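Local coordinates for protein TRAS1 ORF2p (Bombyx mori, PDB 1WDU) that forms the endonuclease domain of a telomere-specific non-LTR retrotransposon and probably cuts DNA at the insertion site through a DNase I-like active site, at residues A[26-31]-A[231-236]; A[51-56]-A[121-126]; A[190-195]-A[202-207]. The protein carries 1 engineered substitution. One frame throughout, in Å; residues are numbered along the deposited sequence.

Contact 1: A[26-31]-A[231-236]; sequences NLQRKK and SSDHNG. With PO4 (phosphate ion), chain C.
His-234 anchors a phosphate ion through NE2, which donates to O2 of the ion over 2.8 Å at an N-H...O angle of 156°, the oxygen lying near the ring plane. A histidine suits this place because the other ring nitrogen, ND1, is weakly bonded to Asp-208 and to the Thr-193 carbonyl; the carboxylate would tend to favour a protonated ring. Lys-30, extended beyond CG, donates from NZ to Ser-231 O over 3.1 Å, approaching from above the carbonyl plane, while its CD passes 3.3 Å from Ser-232 CB. The loop that carries it is braced by an Asx turn: Gln-28 N donates to Asn-26 OD1 over 2.9 Å, and a type I' turn runs from Leu-27 to Lys-30. Ser-232 OG points back into this turn, 3.0 Å from Asn-26 O with Leu-27 O also near, and could give only a weak bond to either.

Packing centres on the imidazole. With CG anti to the backbone N (chi1 177°), Asn-26 lays its amide over one face of His-234, the planes 14° apart, and its CB sits 3.9 Å from the ring centroid as a CH-pi contact. Gln-28 approaches differently, its amide at about a right angle to the ring and Gln-28 OE1 3.2 Å from His-234 CD2.

Leu-27 turns away to pack on helix 31-44 and Ile-51 of strand 48-52, while Phe-194 of strand 194-195 meets His-234 edge-to-face.

Contact 2: A[51-56]-A[121-126]; sequences IQEPYV and SYYFEP. With PO4 (phosphate ion), chain C.
Ser-121 OG is the best-held polar atom here, with two acceptors for its one proton: this goes mainly to Ile-51 O, a short 2.5 Å away, with Ala-84 O on the adjoining strand a weak second acceptor. The main bond meets the carbonyl from above its plane, 41° out. A serine suits the spot because its hydroxyl, anti to the backbone N, is small enough to fit between two buried strands and occupy a carbonyl there. Gln-52 NE2 lies 3.1 Å from the same OG and is weakly bonded to Leu-50 O. Gln-52 CG, set by chi1, lies 3.1 Å from Tyr-122 O, and the bend at chi2 (80°) then turns the amide toward Ser-121.

Further along, Glu-53 lays its carboxylate over one face of the Tyr-123 ring, the two planes 10° apart, with CG 4.2 Å from the ring centroid. Its charge is met by a salt bridge to Arg-29, which would probably ease the nearness of OE2 to phosphate O4, 3.1 Å away. Tyr-123 OH donates to phosphate O3 over 2.7 Å, and His-234 holds the same ion. An alanine in place of Tyr-123 would probably lose both this bond to the phosphate and the flat surface on which Glu-53 rests.

The two strands belong to different sheets of a four-layered alpha/beta sandwich, and their ends meet at an anion site consistent with the active-site cleft of DNase I-like endonucleases, in whose relatives a glutamate so placed binds the metal.

Contact 3: A[190-195]-A[202-207]; sequences DVPTFD and RYQSRV
From CB, which starts the chain off with CG beside the backbone N, the side chain of Arg-206 runs along the 190-193 backbone. CG lies 3.4 Å from Val-191 O and also reaches the methyl CG2 of Thr-193. CD follows at 3.5 Å from Val-191 O, where a bend at chi3 (70°) turns the guanidinium. NE then donates to Trp-162 O, while Asp-190 lies over one face of the flat group. At the tip NH1 donates to Val-191 O over 2.6 Å, with an N-H...O angle of 140°, and to water 2 over 2.7 Å; the same water accepts from Val-191 N. NH2 has a weak bond to Glu-188 O. Only arginine offers so many N-H groups on a long arm, and here they go to backbone carbonyls and one water, fastening the loop before the hairpin.

The hairpin itself is an antiparallel pair with a classic beta bulge: Thr-193 and Phe-194 both face Ser-205. Phe-194 N bonds to Ser-205 O over 3.0 Å, and Ser-205 N returns to Phe-194 O over 2.8 Å; the Thr-193 N bond to the same Ser-205 O is weak. Thr-193 OG1 has its better partner in Asp-208 and accepts only weakly from Val-207 N. The rings of Phe-194 and Tyr-203 meet rim to rim, planes at 60°, CE1 being 3.7 Å from Tyr-203 CD2. Beside Asp-195, Gln-204 runs the same way and its NE2 donates to OD1, whose position is less certain.

Strand 204-212 continues alongside strand 149-154, Arg-206 packs on Trp-223 and Val-225 of strand 220-225, and Asn-235 bonds to Pro-192 O.

Contact 2 is the buried one, where polar side chains tie the ends of strands 48-52 and 116-123 from different sheets. Contacts 1 and 3 are partly buried, and contact 3, whose centre lies about 17 Å from the centre of the chain, is most peripheral and combines backbone pairing within a hairpin with side-chain bonds from Arg-206, Gln-204 and Thr-193. Contact 1 lies between them and touches both: Leu-27 N probably bonds to Gln-52 O, and Asn-235 N to Thr-193 O. Contacts 2 and 3 do not touch, yet reach the same sheet. Contacts 1 and 2 share the phosphate ion, probably from the crystallisation liquor, which may mark a pocket, whereas contact 3 borders it through Phe-194.

Contact 1: A[26-31]-A[231-236]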
# COMPACT_ATOMS: atom_id res chain seq x y z
N ASN A 26 -1.46 -4.56 6.59
CA ASN A 26 -2.64 -5.38 6.42
C ASN A 26 -3.08 -5.70 7.84
O ASN A 26 -2.46 -6.50 8.53
CB ASN A 26 -2.31 -6.68 5.67
CG ASN A 26 -3.53 -7.59 5.55
OD1 ASN A 26 -4.48 -7.47 6.32
ND2 ASN A 26 -3.49 -8.51 4.59
N LEU A 27 -4.15 -5.05 8.26
CA LEU A 27 -4.71 -5.19 9.60
C LEU A 27 -5.50 -6.46 9.87
O LEU A 27 -5.76 -6.81 11.03
CB LEU A 27 -5.60 -3.98 9.89
CG LEU A 27 -4.91 -2.68 10.30
CD1 LEU A 27 -3.45 -2.67 9.87
CD2 LEU A 27 -5.68 -1.51 9.71
N GLN A 28 -5.89 -7.15 8.79
CA GLN A 28 -6.66 -8.39 8.89
C GLN A 28 -7.99 -8.27 9.64
O GLN A 28 -8.45 -9.23 10.25
CB GLN A 28 -5.81 -9.49 9.53
CG GLN A 28 -4.76 -10.06 8.58
CD GLN A 28 -4.14 -11.36 9.07
OE1 GLN A 28 -3.52 -12.09 8.30
NE2 GLN A 28 -4.30 -11.64 10.36
N ARG A 29 -8.61 -7.09 9.57
CA ARG A 29 -9.89 -6.85 10.22
C ARG A 29 -9.84 -6.90 11.75
O ARG A 29 -10.87 -7.01 12.40
CB ARG A 29 -10.94 -7.87 9.74
CG ARG A 29 -11.12 -7.96 8.24
CD ARG A 29 -12.41 -8.70 7.90
NE ARG A 29 -12.50 -9.06 6.49
CZ ARG A 29 -11.74 -9.99 5.91
NH1 ARG A 29 -10.83 -10.64 6.61
NH2 ARG A 29 -11.90 -10.26 4.62
N LYS A 30 -8.64 -6.82 12.32
CA LYS A 30 -8.48 -6.85 13.77
C LYS A 30 -8.68 -5.48 14.41
O LYS A 30 -7.90 -4.55 14.16
CB LYS A 30 -7.10 -7.39 14.15
CG LYS A 30 -6.89 -8.88 13.89
CD LYS A 30 -5.52 -9.32 14.39
CE LYS A 30 -5.30 -10.82 14.25
NZ LYS A 30 -3.97 -11.27 14.77
N LYS A 31 -9.71 -5.36 15.25
CA LYS A 31 -10.02 -4.11 15.95
C LYS A 31 -8.78 -3.58 16.66
O LYS A 31 -8.54 -2.38 16.70
CB LYS A 31 -11.12 -4.34 16.98
CG LYS A 31 -12.35 -5.08 16.44
CD LYS A 31 -13.42 -5.25 17.51
CE LYS A 31 -14.56 -6.13 17.01
NZ LYS A 31 -15.73 -6.16 17.94
N SER A 231 -0.01 -6.46 15.01
CA SER A 231 -0.11 -7.81 15.55
C SER A 231 -1.29 -8.52 14.88
O SER A 231 -2.34 -8.70 15.50
CB SER A 231 -0.32 -7.77 17.06
OG SER A 231 -1.61 -7.26 17.37
N SER A 232 -1.11 -8.90 13.62
CA SER A 232 -2.15 -9.58 12.87
C SER A 232 -1.53 -10.45 11.78
O SER A 232 -1.91 -10.37 10.62
CB SER A 232 -3.11 -8.56 12.24
OG SER A 232 -2.48 -7.81 11.22
N ASP A 233 -0.55 -11.26 12.18
CA ASP A 233 0.15 -12.15 11.25
C ASP A 233 0.92 -11.38 10.17
O ASP A 233 1.84 -11.93 9.56
CB ASP A 233 -0.84 -13.11 10.57
CG ASP A 233 -1.34 -14.18 11.52
OD1 ASP A 233 -2.12 -15.04 11.06
OD2 ASP A 233 -0.97 -14.16 12.71
N HIS A 234 0.54 -10.13 9.95
CA HIS A 234 1.20 -9.30 8.95
C HIS A 234 2.03 -8.24 9.65
O HIS A 234 1.61 -7.67 10.66
CB HIS A 234 0.16 -8.62 8.05
CG HIS A 234 -0.33 -9.47 6.92
ND1 HIS A 234 0.44 -9.73 5.81
CD2 HIS A 234 -1.50 -10.13 6.73
CE1 HIS A 234 -0.23 -10.51 4.98
NE2 HIS A 234 -1.41 -10.77 5.52
N ASN A 235 3.22 -7.97 9.11
CA ASN A 235 4.09 -6.96 9.67
C ASN A 235 3.96 -5.65 8.90
O ASN A 235 3.96 -5.64 7.66
CB ASN A 235 5.55 -7.42 9.63
CG ASN A 235 5.81 -8.58 10.57
OD1 ASN A 235 5.10 -8.76 11.56
ND2 ASN A 235 6.84 -9.36 10.28
N GLY A 236 3.84 -4.56 9.64
CA GLY A 236 3.72 -3.26 9.00
C GLY A 236 5.02 -2.87 8.31
O GLY A 236 6.09 -3.43 8.60
P PO4 C . -4.82 -12.27 4.14
O1 PO4 C . -5.70 -13.56 4.05
O2 PO4 C . -3.66 -12.40 5.10
O3 PO4 C . -4.46 -11.75 2.74
O4 PO4 C . -5.76 -11.20 4.72
O HOH W 1 1.07 -5.68 6.04

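Contact 2: A[51-56]-A[121-126]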
# COMPACT_ATOMS: atom_id res chain seq x y z
N ILE A 51 -3.55 1.02 3.87
CA ILE A 51 -4.15 -0.10 4.58
C ILE A 51 -4.86 -1.15 3.74
O ILE A 51 -5.36 -0.87 2.65
CB ILE A 51 -5.20 0.42 5.58
CG1 ILE A 51 -4.61 1.54 6.43
CG2 ILE A 51 -5.69 -0.71 6.47
CD1 ILE A 51 -5.68 2.36 7.15
N GLN A 52 -4.89 -2.37 4.27
CA GLN A 52 -5.60 -3.49 3.66
C GLN A 52 -6.33 -4.18 4.78
O GLN A 52 -5.81 -4.29 5.90
CB GLN A 52 -4.65 -4.50 3.00
CG GLN A 52 -3.79 -3.93 1.89
CD GLN A 52 -2.60 -3.18 2.44
OE1 GLN A 52 -1.88 -3.71 3.29
NE2 GLN A 52 -2.40 -1.95 1.97
N GLU A 53 -7.55 -4.64 4.49
CA GLU A 53 -8.35 -5.36 5.47
C GLU A 53 -8.60 -4.59 6.77
O GLU A 53 -8.32 -5.10 7.86
CB GLU A 53 -7.67 -6.69 5.81
CG GLU A 53 -7.44 -7.60 4.63
CD GLU A 53 -8.60 -8.53 4.38
OE1 GLU A 53 -9.63 -8.08 3.82
OE2 GLU A 53 -8.48 -9.71 4.76
N PRO A 54 -9.12 -3.36 6.68
CA PRO A 54 -9.38 -2.61 7.91
C PRO A 54 -10.61 -3.19 8.59
O PRO A 54 -11.44 -3.84 7.95
CB PRO A 54 -9.61 -1.20 7.40
CG PRO A 54 -10.31 -1.45 6.11
CD PRO A 54 -9.50 -2.57 5.49
N TYR A 55 -10.75 -2.95 9.89
CA TYR A 55 -11.90 -3.45 10.60
C TYR A 55 -13.08 -2.51 10.37
O TYR A 55 -12.95 -1.29 10.49
CB TYR A 55 -11.59 -3.57 12.10
CG TYR A 55 -12.82 -3.64 12.97
CD1 TYR A 55 -13.34 -2.49 13.57
CD2 TYR A 55 -13.49 -4.85 13.18
CE1 TYR A 55 -14.48 -2.54 14.35
CE2 TYR A 55 -14.64 -4.91 13.96
CZ TYR A 55 -15.13 -3.75 14.55
OH TYR A 55 -16.28 -3.79 15.31
N VAL A 56 -14.23 -3.09 10.02
CA VAL A 56 -15.43 -2.29 9.78
C VAL A 56 -15.12 -1.12 8.84
O VAL A 56 -15.16 -1.26 7.61
CB VAL A 56 -16.02 -1.75 11.11
CG1 VAL A 56 -17.01 -0.62 10.84
CG2 VAL A 56 -16.71 -2.88 11.86
N SER A 121 -3.71 1.94 -2.55
CA SER A 121 -3.63 0.87 -1.58
C SER A 121 -4.45 -0.25 -2.21
O SER A 121 -5.57 -0.03 -2.66
CB SER A 121 -4.25 1.29 -0.23
OG SER A 121 -4.14 0.24 0.72
N TYR A 122 -3.87 -1.45 -2.24
CA TYR A 122 -4.53 -2.58 -2.86
C TYR A 122 -4.46 -3.86 -2.04
O TYR A 122 -3.61 -4.02 -1.16
CB TYR A 122 -3.90 -2.86 -4.22
CG TYR A 122 -2.48 -3.37 -4.14
CD1 TYR A 122 -1.39 -2.50 -4.23
CD2 TYR A 122 -2.21 -4.73 -3.96
CE1 TYR A 122 -0.07 -2.97 -4.17
CE2 TYR A 122 -0.91 -5.21 -3.88
CZ TYR A 122 0.16 -4.33 -3.99
OH TYR A 122 1.44 -4.83 -3.92
N TYR A 123 -5.36 -4.79 -2.37
CA TYR A 123 -5.43 -6.09 -1.73
C TYR A 123 -5.99 -7.11 -2.74
O TYR A 123 -7.09 -6.95 -3.26
CB TYR A 123 -6.32 -6.03 -0.48
CG TYR A 123 -6.52 -7.39 0.15
CD1 TYR A 123 -7.66 -8.14 -0.11
CD2 TYR A 123 -5.53 -7.95 0.96
CE1 TYR A 123 -7.82 -9.41 0.42
CE2 TYR A 123 -5.67 -9.22 1.49
CZ TYR A 123 -6.82 -9.95 1.22
OH TYR A 123 -6.96 -11.21 1.74
N PHE A 124 -5.20 -8.15 -3.00
CA PHE A 124 -5.59 -9.20 -3.94
C PHE A 124 -5.86 -10.49 -3.15
O PHE A 124 -4.97 -11.00 -2.46
CB PHE A 124 -4.45 -9.44 -4.94
CG PHE A 124 -4.01 -8.20 -5.70
CD1 PHE A 124 -2.74 -8.13 -6.27
CD2 PHE A 124 -4.88 -7.10 -5.85
CE1 PHE A 124 -2.33 -7.00 -6.97
CE2 PHE A 124 -4.48 -5.96 -6.55
CZ PHE A 124 -3.19 -5.91 -7.11
N GLU A 125 -7.09 -11.01 -3.24
CA GLU A 125 -7.44 -12.25 -2.53
C GLU A 125 -6.44 -13.31 -2.94
O GLU A 125 -6.01 -13.36 -4.10
CB GLU A 125 -8.83 -12.74 -2.92
CG GLU A 125 -9.77 -11.68 -3.42
CD GLU A 125 -10.30 -10.84 -2.31
OE1 GLU A 125 -10.16 -11.26 -1.13
OE2 GLU A 125 -10.86 -9.76 -2.61
N PRO A 126 -6.06 -14.20 -2.01
CA PRO A 126 -5.11 -15.27 -2.31
C PRO A 126 -5.76 -16.39 -3.12
O PRO A 126 -5.06 -17.19 -3.75
CB PRO A 126 -4.69 -15.75 -0.92
CG PRO A 126 -5.99 -15.67 -0.18
CD PRO A 126 -6.52 -14.30 -0.61
P PO4 C . -4.82 -12.27 4.14
O1 PO4 C . -5.70 -13.56 4.05
O2 PO4 C . -3.66 -12.40 5.10
O3 PO4 C . -4.46 -11.75 2.74
O4 PO4 C . -5.76 -11.20 4.72

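Contact 3: A[190-195]-A[202-207]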
# COMPACT_ATOMS: atom_id res chain seq x y z
N ASP A 190 14.73 -9.31 3.70
CA ASP A 190 14.04 -10.60 3.68
C ASP A 190 13.18 -10.79 4.92
O ASP A 190 12.75 -11.91 5.22
CB ASP A 190 15.07 -11.74 3.59
CG ASP A 190 15.96 -11.84 4.82
OD1 ASP A 190 16.85 -12.73 4.85
OD2 ASP A 190 15.79 -11.03 5.76
N VAL A 191 12.94 -9.71 5.65
CA VAL A 191 12.12 -9.76 6.85
C VAL A 191 10.70 -10.14 6.44
O VAL A 191 10.10 -9.48 5.59
CB VAL A 191 12.08 -8.40 7.57
CG1 VAL A 191 11.24 -8.50 8.84
CG2 VAL A 191 13.49 -7.94 7.88
N PRO A 192 10.14 -11.21 7.03
CA PRO A 192 8.78 -11.63 6.67
C PRO A 192 7.73 -10.55 6.93
O PRO A 192 7.70 -9.94 7.99
CB PRO A 192 8.57 -12.87 7.54
CG PRO A 192 9.40 -12.57 8.76
CD PRO A 192 10.67 -12.01 8.15
N THR A 193 6.89 -10.30 5.93
CA THR A 193 5.84 -9.31 6.06
C THR A 193 4.62 -10.05 6.60
O THR A 193 3.60 -9.44 6.93
CB THR A 193 5.49 -8.65 4.70
OG1 THR A 193 4.95 -9.64 3.81
CG2 THR A 193 6.74 -8.04 4.08
N PHE A 194 4.76 -11.37 6.68
CA PHE A 194 3.71 -12.23 7.20
C PHE A 194 4.33 -13.39 7.96
O PHE A 194 5.12 -14.17 7.41
CB PHE A 194 2.82 -12.78 6.08
CG PHE A 194 1.71 -13.67 6.57
CD1 PHE A 194 1.95 -15.00 6.90
CD2 PHE A 194 0.42 -13.16 6.75
CE1 PHE A 194 0.94 -15.81 7.39
CE2 PHE A 194 -0.61 -13.97 7.25
CZ PHE A 194 -0.35 -15.30 7.57
N ASP A 195 3.98 -13.50 9.24
CA ASP A 195 4.50 -14.54 10.11
C ASP A 195 3.37 -15.20 10.91
O ASP A 195 2.48 -14.52 11.42
CB ASP A 195 5.53 -13.94 11.07
CG ASP A 195 6.01 -14.94 12.11
OD1 ASP A 195 6.60 -15.97 11.72
OD2 ASP A 195 5.79 -14.69 13.31
N ARG A 202 5.79 -23.05 12.48
CA ARG A 202 5.48 -21.69 12.09
C ARG A 202 5.47 -21.53 10.56
O ARG A 202 5.81 -22.47 9.83
CB ARG A 202 6.49 -20.73 12.70
N TYR A 203 5.08 -20.35 10.09
CA TYR A 203 5.02 -20.07 8.66
C TYR A 203 5.24 -18.59 8.37
O TYR A 203 4.46 -17.75 8.79
CB TYR A 203 3.67 -20.50 8.09
CG TYR A 203 3.42 -20.01 6.68
CD1 TYR A 203 4.23 -20.42 5.62
CD2 TYR A 203 2.37 -19.13 6.41
CE1 TYR A 203 3.99 -19.97 4.32
CE2 TYR A 203 2.12 -18.67 5.11
CZ TYR A 203 2.94 -19.10 4.07
OH TYR A 203 2.69 -18.65 2.79
N GLN A 204 6.31 -18.28 7.63
CA GLN A 204 6.62 -16.90 7.29
C GLN A 204 6.67 -16.71 5.77
O GLN A 204 6.94 -17.65 5.02
CB GLN A 204 7.96 -16.50 7.90
CG GLN A 204 8.05 -16.72 9.40
CD GLN A 204 9.31 -16.13 10.01
OE1 GLN A 204 10.43 -16.47 9.60
NE2 GLN A 204 9.15 -15.25 10.99
N SER A 205 6.40 -15.48 5.32
CA SER A 205 6.41 -15.17 3.90
C SER A 205 6.43 -13.67 3.64
O SER A 205 6.20 -12.86 4.54
CB SER A 205 5.17 -15.77 3.22
OG SER A 205 3.99 -15.10 3.65
N ARG A 206 6.71 -13.30 2.40
CA ARG A 206 6.73 -11.90 1.99
C ARG A 206 5.81 -11.80 0.79
O ARG A 206 6.21 -12.09 -0.34
CB ARG A 206 8.15 -11.44 1.62
CG ARG A 206 9.04 -11.07 2.81
CD ARG A 206 10.51 -10.82 2.40
NE ARG A 206 10.72 -9.60 1.63
CZ ARG A 206 10.99 -8.40 2.15
NH1 ARG A 206 11.09 -8.24 3.47
NH2 ARG A 206 11.19 -7.35 1.35
N VAL A 207 4.56 -11.40 1.03
CA VAL A 207 3.58 -11.27 -0.04
C VAL A 207 3.11 -9.83 -0.23
O VAL A 207 2.29 -9.55 -1.12
CB VAL A 207 2.36 -12.20 0.22
CG1 VAL A 207 2.80 -13.65 0.19
CG2 VAL A 207 1.71 -11.88 1.56
O HOH W 2 12.87 -6.67 4.80